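Discoidin-2 (PDB 2VM9) binds galactose and N-acetylgalactosamine as a trimeric, calcium-containing lectin of Dictyostelium that may take part in spore coat formation. Local coordinates at residues A75-G80 / I120-F125; N32-F37 / R148-A153. All blocks are in the same frame, centred on the assembly; numbering follows the deposited sequence.

Interaction 1: A75-G80 / I120-F125; sequences AISTQG and IVTINF
Val121 O is gripped by two donors: Thr78 N at 2.9 Å, tilted 19° from the carbonyl plane, and a water at 2.8 Å from the same oxygen Val121 O. That water also donates to Thr78 OG1, which is bonded to Asn114 OD1 as well, and so ties side chain to strand backbone. Thr78 O in turn accepts Val121 N. The second hydrogen-bonded pair, Ile76 with Ile123, exchanges two bonds, each close to straight. With strand directions 167° apart, 75-79 and 121-125 are antiparallel neighbours in one sheet of the F5/8 type C (discoidin) beta-sandwich. In the non-hydrogen-bonded pair Ser77 with Thr122, between the Thr78-Val121 and Ile76-Ile123 pairs, the hydroxyls Ser77 OG and Thr122 OG1 meet at 2.6 Å, and either may donate. With each oxygen anti to its own carbonyl carbon, they face each other across the strands. Beside them Ile120 CG2 rests on Ser77 CB at 3.7 Å. On the face carrying Ile76 and Ile123, Ile76 CG2 packs against Ile123 CB and reaches Phe125 CZ at 3.5 Å. The Phe125 ring approaches the backbone of strand 75-79, its CE2 3.6 Å from Ala75 C, while Tyr105 meets this ring edge-to-face and Tyr91 touches both isoleucines.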
loop_
_atom_site.group_PDB
_atom_site.type_symbol
_atom_site.label_atom_id
_atom_site.label_comp_id
_atom_site.label_asym_id
_atom_site.label_seq_id
_atom_site.Cartn_x
_atom_site.Cartn_y
_atom_site.Cartn_z
ATOM N N ALA A 75 5.684 -9.414 17.895
ATOM C CA ALA A 75 5.718 -10.718 18.562
ATOM C C ALA A 75 5.239 -11.805 17.636
ATOM O O ALA A 75 4.584 -11.529 16.606
ATOM C CB ALA A 75 4.846 -10.711 19.843
ATOM N N ILE A 76 5.608 -13.033 18.001
ATOM C CA ILE A 76 5.025 -14.226 17.379
ATOM C C ILE A 76 4.548 -15.131 18.510
ATOM O O ILE A 76 5.203 -15.217 19.564
ATOM C CB ILE A 76 6.069 -14.962 16.503
ATOM C CG1 ILE A 76 5.450 -16.193 15.815
ATOM C CG2 ILE A 76 7.328 -15.365 17.339
ATOM C CD1 ILE A 76 6.404 -16.829 14.830
ATOM N N SER A 77 3.426 -15.818 18.297
ATOM C CA SER A 77 2.958 -16.810 19.239
ATOM C C SER A 77 2.799 -18.124 18.486
ATOM O O SER A 77 2.284 -18.115 17.374
ATOM C CB SER A 77 1.605 -16.431 19.803
ATOM O OG SER A 77 1.776 -15.334 20.690
ATOM N N THR A 78 3.240 -19.219 19.087
ATOM C CA THR A 78 3.015 -20.557 18.511
ATOM C C THR A 78 2.331 -21.469 19.524
ATOM O O THR A 78 2.402 -21.268 20.740
ATOM C CB THR A 78 4.323 -21.235 17.992
ATOM O OG1 THR A 78 5.166 -21.577 19.101
ATOM C CG2 THR A 78 5.085 -20.288 17.021
ATOM N N GLN A 79 1.706 -22.505 18.986
ATOM C CA GLN A 79 0.921 -23.429 19.741
ATOM C C GLN A 79 1.046 -24.755 18.997
ATOM O O GLN A 79 1.336 -24.804 17.790
ATOM C CB GLN A 79 -0.501 -22.879 19.723
ATOM C CG GLN A 79 -1.506 -23.503 20.582
ATOM C CD GLN A 79 -2.818 -22.729 20.447
ATOM O OE1 GLN A 79 -3.158 -22.264 19.349
ATOM N NE2 GLN A 79 -3.555 -22.593 21.542
ATOM N N GLY A 80 0.830 -25.845 19.710
ATOM C CA GLY A 80 0.795 -27.124 19.042
ATOM C C GLY A 80 -0.558 -27.371 18.366
ATOM O O GLY A 80 -1.393 -26.458 18.168
ATOM N N ILE A 120 0.248 -21.535 24.734
ATOM C CA ILE A 120 0.819 -20.576 23.800
ATOM C C ILE A 120 2.212 -20.166 24.253
ATOM O O ILE A 120 2.438 -19.860 25.436
ATOM C CB ILE A 120 -0.117 -19.365 23.663
ATOM C CG1 ILE A 120 -1.449 -19.853 23.052
ATOM C CG2 ILE A 120 0.581 -18.230 22.822
ATOM C CD1 ILE A 120 -2.588 -18.821 23.105
ATOM N N VAL A 121 3.150 -20.151 23.319
ATOM C CA VAL A 121 4.499 -19.634 23.596
ATOM C C VAL A 121 4.729 -18.414 22.728
ATOM O O VAL A 121 4.603 -18.482 21.516
ATOM C CB VAL A 121 5.602 -20.702 23.351
ATOM C CG1 VAL A 121 7.045 -20.064 23.509
ATOM C CG2 VAL A 121 5.375 -21.895 24.296
ATOM N N THR A 122 5.051 -17.292 23.372
ATOM C CA THR A 122 5.167 -16.003 22.672
ATOM C C THR A 122 6.568 -15.461 22.840
ATOM O O THR A 122 7.140 -15.481 23.960
ATOM C CB THR A 122 4.142 -14.984 23.224
ATOM O OG1 THR A 122 2.822 -15.533 23.107
ATOM C CG2 THR A 122 4.242 -13.636 22.464
ATOM N N ILE A 123 7.126 -15.026 21.722
ATOM C CA ILE A 123 8.412 -14.384 21.640
ATOM C C ILE A 123 8.171 -12.946 21.215
ATOM O O ILE A 123 7.448 -12.688 20.247
ATOM C CB ILE A 123 9.277 -15.074 20.585
ATOM C CG1 ILE A 123 9.317 -16.589 20.864
ATOM C CG2 ILE A 123 10.664 -14.424 20.453
ATOM C CD1 ILE A 123 9.777 -16.951 22.230
ATOM N N ASN A 124 8.782 -12.019 21.950
ATOM C CA ASN A 124 8.651 -10.611 21.661
ATOM C C ASN A 124 9.891 -10.111 20.971
ATOM O O ASN A 124 11.011 -10.486 21.349
ATOM C CB ASN A 124 8.464 -9.848 22.972
ATOM C CG ASN A 124 7.225 -10.241 23.658
ATOM O OD1 ASN A 124 6.141 -9.746 23.336
ATOM N ND2 ASN A 124 7.343 -11.173 24.596
ATOM N N PHE A 125 9.704 -9.275 19.959
ATOM C CA PHE A 125 10.835 -8.744 19.198
ATOM C C PHE A 125 11.106 -7.320 19.639
ATOM O O PHE A 125 10.270 -6.429 19.447
ATOM C CB PHE A 125 10.567 -8.787 17.689
ATOM C CG PHE A 125 10.102 -10.120 17.194
ATOM C CD1 PHE A 125 10.878 -11.260 17.401
ATOM C CD2 PHE A 125 8.883 -10.234 16.510
ATOM C CE1 PHE A 125 10.439 -12.510 16.938
ATOM C CE2 PHE A 125 8.438 -11.478 16.037
ATOM C CZ PHE A 125 9.215 -12.612 16.251
HETATM O O HOH W 1 6.746 -19.480 19.980
#

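Interaction 2: N32-F37 / R148-A153; sequences NSILNF and RWELYA
The Trp149 indole turns its pyrrole edge to Ser33: Ser33 O lies in the ring plane, 3.3 Å from Trp149 CD1, and Ser33 OG sits near that plane at the same edge, where Trp149 NE1 makes a weak 3.2 Å bond to it. Ser33 OG has a stronger partner in Val30 O. Asn32 CA covers one face of the Phe37 ring, over its centre; Glu150 CG lies over a face of Tyr152, offset toward the rim. The contact fastens a loop of the F5/8 type C beta-sandwich to strand 148-153 by a single backbone bridge, Ile34 with Trp149. Trp149 N sits nearly in line with the Ser33 C=O (C=O...N 174°), whereas Leu35 N approaches Trp149 O from above its carbonyl plane, 53° out of it. A type II turn from Ile34 to Phe37, closed by Phe37 N to Ile34 O, then folds the loop back over Arg148. Arg148 CB lies 3.5 Å from Ile34 O, and the bend at chi3 places NE, which bonds Gly80 O; NH2 is held by Asn118 OD1 and Arg117 O. Leu35 CB packs on Glu150 CB at 3.9 Å, and the Glu150 carboxylate binds Leu11 N and Ala12 N. At the last residue of the turn, Phe37 O accepts Arg148 NH1 at 2.9 Å, with that oxygen 27° out of the guanidinium plane.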
loop_
_atom_site.group_PDB
_atom_site.type_symbol
_atom_site.label_atom_id
_atom_site.label_comp_id
_atom_site.label_asym_id
_atom_site.label_seq_id
_atom_site.Cartn_x
_atom_site.Cartn_y
_atom_site.Cartn_z
ATOM N N ASN A 32 -5.620 -23.859 8.370
ATOM C CA ASN A 32 -6.017 -24.371 9.696
ATOM C C ASN A 32 -5.012 -23.984 10.789
ATOM O O ASN A 32 -4.994 -24.599 11.865
ATOM C CB ASN A 32 -6.155 -25.895 9.665
ATOM C CG ASN A 32 -7.358 -26.362 8.845
ATOM O OD1 ASN A 32 -8.145 -25.541 8.361
ATOM N ND2 ASN A 32 -7.485 -27.672 8.657
ATOM N N SER A 33 -4.195 -22.972 10.512
ATOM C CA SER A 33 -3.044 -22.701 11.378
ATOM C C SER A 33 -3.209 -21.531 12.341
ATOM O O SER A 33 -2.289 -21.249 13.100
ATOM C CB SER A 33 -1.743 -22.538 10.561
ATOM O OG SER A 33 -1.689 -21.278 9.887
ATOM N N ILE A 34 -4.321 -20.811 12.289
ATOM C CA ILE A 34 -4.417 -19.661 13.199
ATOM C C ILE A 34 -4.382 -20.090 14.673
ATOM O O ILE A 34 -4.950 -21.131 15.060
ATOM C CB ILE A 34 -5.653 -18.764 12.950
ATOM C CG1 ILE A 34 -5.390 -17.414 13.636
ATOM C CG2 ILE A 34 -6.934 -19.407 13.528
ATOM C CD1 ILE A 34 -6.351 -16.334 13.229
ATOM N N LEU A 35 -3.723 -19.277 15.489
ATOM C CA LEU A 35 -3.709 -19.460 16.945
ATOM C C LEU A 35 -5.118 -19.751 17.446
ATOM O O LEU A 35 -6.078 -19.049 17.049
ATOM C CB LEU A 35 -3.189 -18.183 17.614
ATOM C CG LEU A 35 -2.628 -18.397 19.021
ATOM C CD1 LEU A 35 -1.273 -19.129 18.952
ATOM C CD2 LEU A 35 -2.486 -17.045 19.690
ATOM N N ASN A 36 -5.238 -20.783 18.293
ATOM C CA ASN A 36 -6.508 -21.200 18.924
ATOM C C ASN A 36 -7.567 -21.771 17.960
ATOM O O ASN A 36 -8.742 -21.981 18.336
ATOM C CB ASN A 36 -7.096 -20.057 19.769
ATOM C CG ASN A 36 -6.261 -19.752 20.999
ATOM O OD1 ASN A 36 -5.814 -20.665 21.699
ATOM N ND2 ASN A 36 -6.063 -18.468 21.280
ATOM N N PHE A 37 -7.146 -22.022 16.723
ATOM C CA PHE A 37 -8.023 -22.649 15.747
ATOM C C PHE A 37 -8.616 -23.910 16.335
ATOM O O PHE A 37 -7.894 -24.756 16.875
ATOM C CB PHE A 37 -7.302 -23.008 14.436
ATOM C CG PHE A 37 -8.217 -23.713 13.452
ATOM C CD1 PHE A 37 -9.220 -23.015 12.779
ATOM C CD2 PHE A 37 -8.118 -25.074 13.247
ATOM C CE1 PHE A 37 -10.117 -23.705 11.899
ATOM C CE2 PHE A 37 -8.983 -25.755 12.377
ATOM C CZ PHE A 37 -9.969 -25.070 11.690
ATOM N N ARG A 148 -0.006 -24.111 15.344
ATOM C CA ARG A 148 -0.868 -22.962 15.137
ATOM C C ARG A 148 -0.055 -21.749 15.589
ATOM O O ARG A 148 0.870 -21.890 16.377
ATOM C CB ARG A 148 -2.161 -23.075 15.945
ATOM C CG ARG A 148 -3.088 -24.180 15.426
ATOM C CD ARG A 148 -4.269 -24.412 16.406
ATOM N NE ARG A 148 -3.770 -25.105 17.604
ATOM C CZ ARG A 148 -4.480 -25.294 18.717
ATOM N NH1 ARG A 148 -5.743 -24.840 18.799
ATOM N NH2 ARG A 148 -3.925 -25.907 19.767
ATOM N N TRP A 149 -0.382 -20.569 15.057
ATOM C CA TRP A 149 0.442 -19.398 15.313
ATOM C C TRP A 149 -0.291 -18.111 14.996
ATOM O O TRP A 149 -1.356 -18.121 14.351
ATOM C CB TRP A 149 1.766 -19.457 14.525
ATOM C CG TRP A 149 1.627 -19.368 13.028
ATOM C CD1 TRP A 149 0.612 -19.874 12.235
ATOM C CD2 TRP A 149 2.552 -18.740 12.142
ATOM N NE1 TRP A 149 0.872 -19.574 10.898
ATOM C CE2 TRP A 149 2.067 -18.912 10.824
ATOM C CE3 TRP A 149 3.769 -18.069 12.333
ATOM C CZ2 TRP A 149 2.745 -18.398 9.705
ATOM C CZ3 TRP A 149 4.440 -17.577 11.237
ATOM C CH2 TRP A 149 3.929 -17.754 9.928
ATOM N N GLU A 150 0.298 -17.019 15.471
ATOM C CA GLU A 150 -0.160 -15.692 15.134
ATOM C C GLU A 150 1.057 -14.783 15.098
ATOM O O GLU A 150 2.075 -15.029 15.774
ATOM C CB GLU A 150 -1.197 -15.204 16.147
ATOM C CG GLU A 150 -1.771 -13.784 15.878
ATOM C CD GLU A 150 -2.416 -13.661 14.489
ATOM O OE1 GLU A 150 -3.658 -13.644 14.418
ATOM O OE2 GLU A 150 -1.680 -13.558 13.484
ATOM N N LEU A 151 0.962 -13.757 14.262
ATOM C CA LEU A 151 2.016 -12.766 14.122
ATOM C C LEU A 151 1.403 -11.453 14.498
ATOM O O LEU A 151 0.334 -11.115 13.975
ATOM C CB LEU A 151 2.451 -12.714 12.652
ATOM C CG LEU A 151 3.353 -13.867 12.203
ATOM C CD1 LEU A 151 3.386 -13.941 10.694
ATOM C CD2 LEU A 151 4.794 -13.717 12.811
ATOM N N TYR A 152 2.089 -10.704 15.372
ATOM C CA TYR A 152 1.576 -9.427 15.904
ATOM C C TYR A 152 2.407 -8.281 15.343
ATOM O O TYR A 152 3.634 -8.345 15.358
ATOM C CB TYR A 152 1.604 -9.398 17.432
ATOM C CG TYR A 152 0.747 -10.484 17.992
ATOM C CD1 TYR A 152 -0.618 -10.274 18.186
ATOM C CD2 TYR A 152 1.293 -11.740 18.274
ATOM C CE1 TYR A 152 -1.433 -11.267 18.652
ATOM C CE2 TYR A 152 0.480 -12.770 18.758
ATOM C CZ TYR A 152 -0.875 -12.513 18.965
ATOM O OH TYR A 152 -1.714 -13.470 19.412
ATOM N N ALA A 153 1.724 -7.260 14.828
ATOM C CA ALA A 153 2.428 -6.137 14.201
ATOM C C ALA A 153 1.917 -4.820 14.781
ATOM O O ALA A 153 0.810 -4.750 15.320
ATOM C CB ALA A 153 2.217 -6.159 12.657
#

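From the N terminus, the loop 32-37 comes first, then strand segment 75-80, then 120-125 and finally 148-153. Interaction 1 closes its loop when 120-125 returns beside 75-80, with 39 residues between them; interaction 2 closes around it, 110 residues separating its own segments, so the first is nested in the second. Both meet in one sheet, where strand 70-79 pairs with 121-131 and with 146-153. Their centres are 9 Å apart, and besides the Gly80 bond a probable hydrogen bond links them directly, Gln79 OE1 to Asn36 N at 2.8 Å. Together they join the loop 32-37, which runs into the calcium ligands Asn39 and Ser40, to three adjacent strands of one sheet, with 70-79 in the middle.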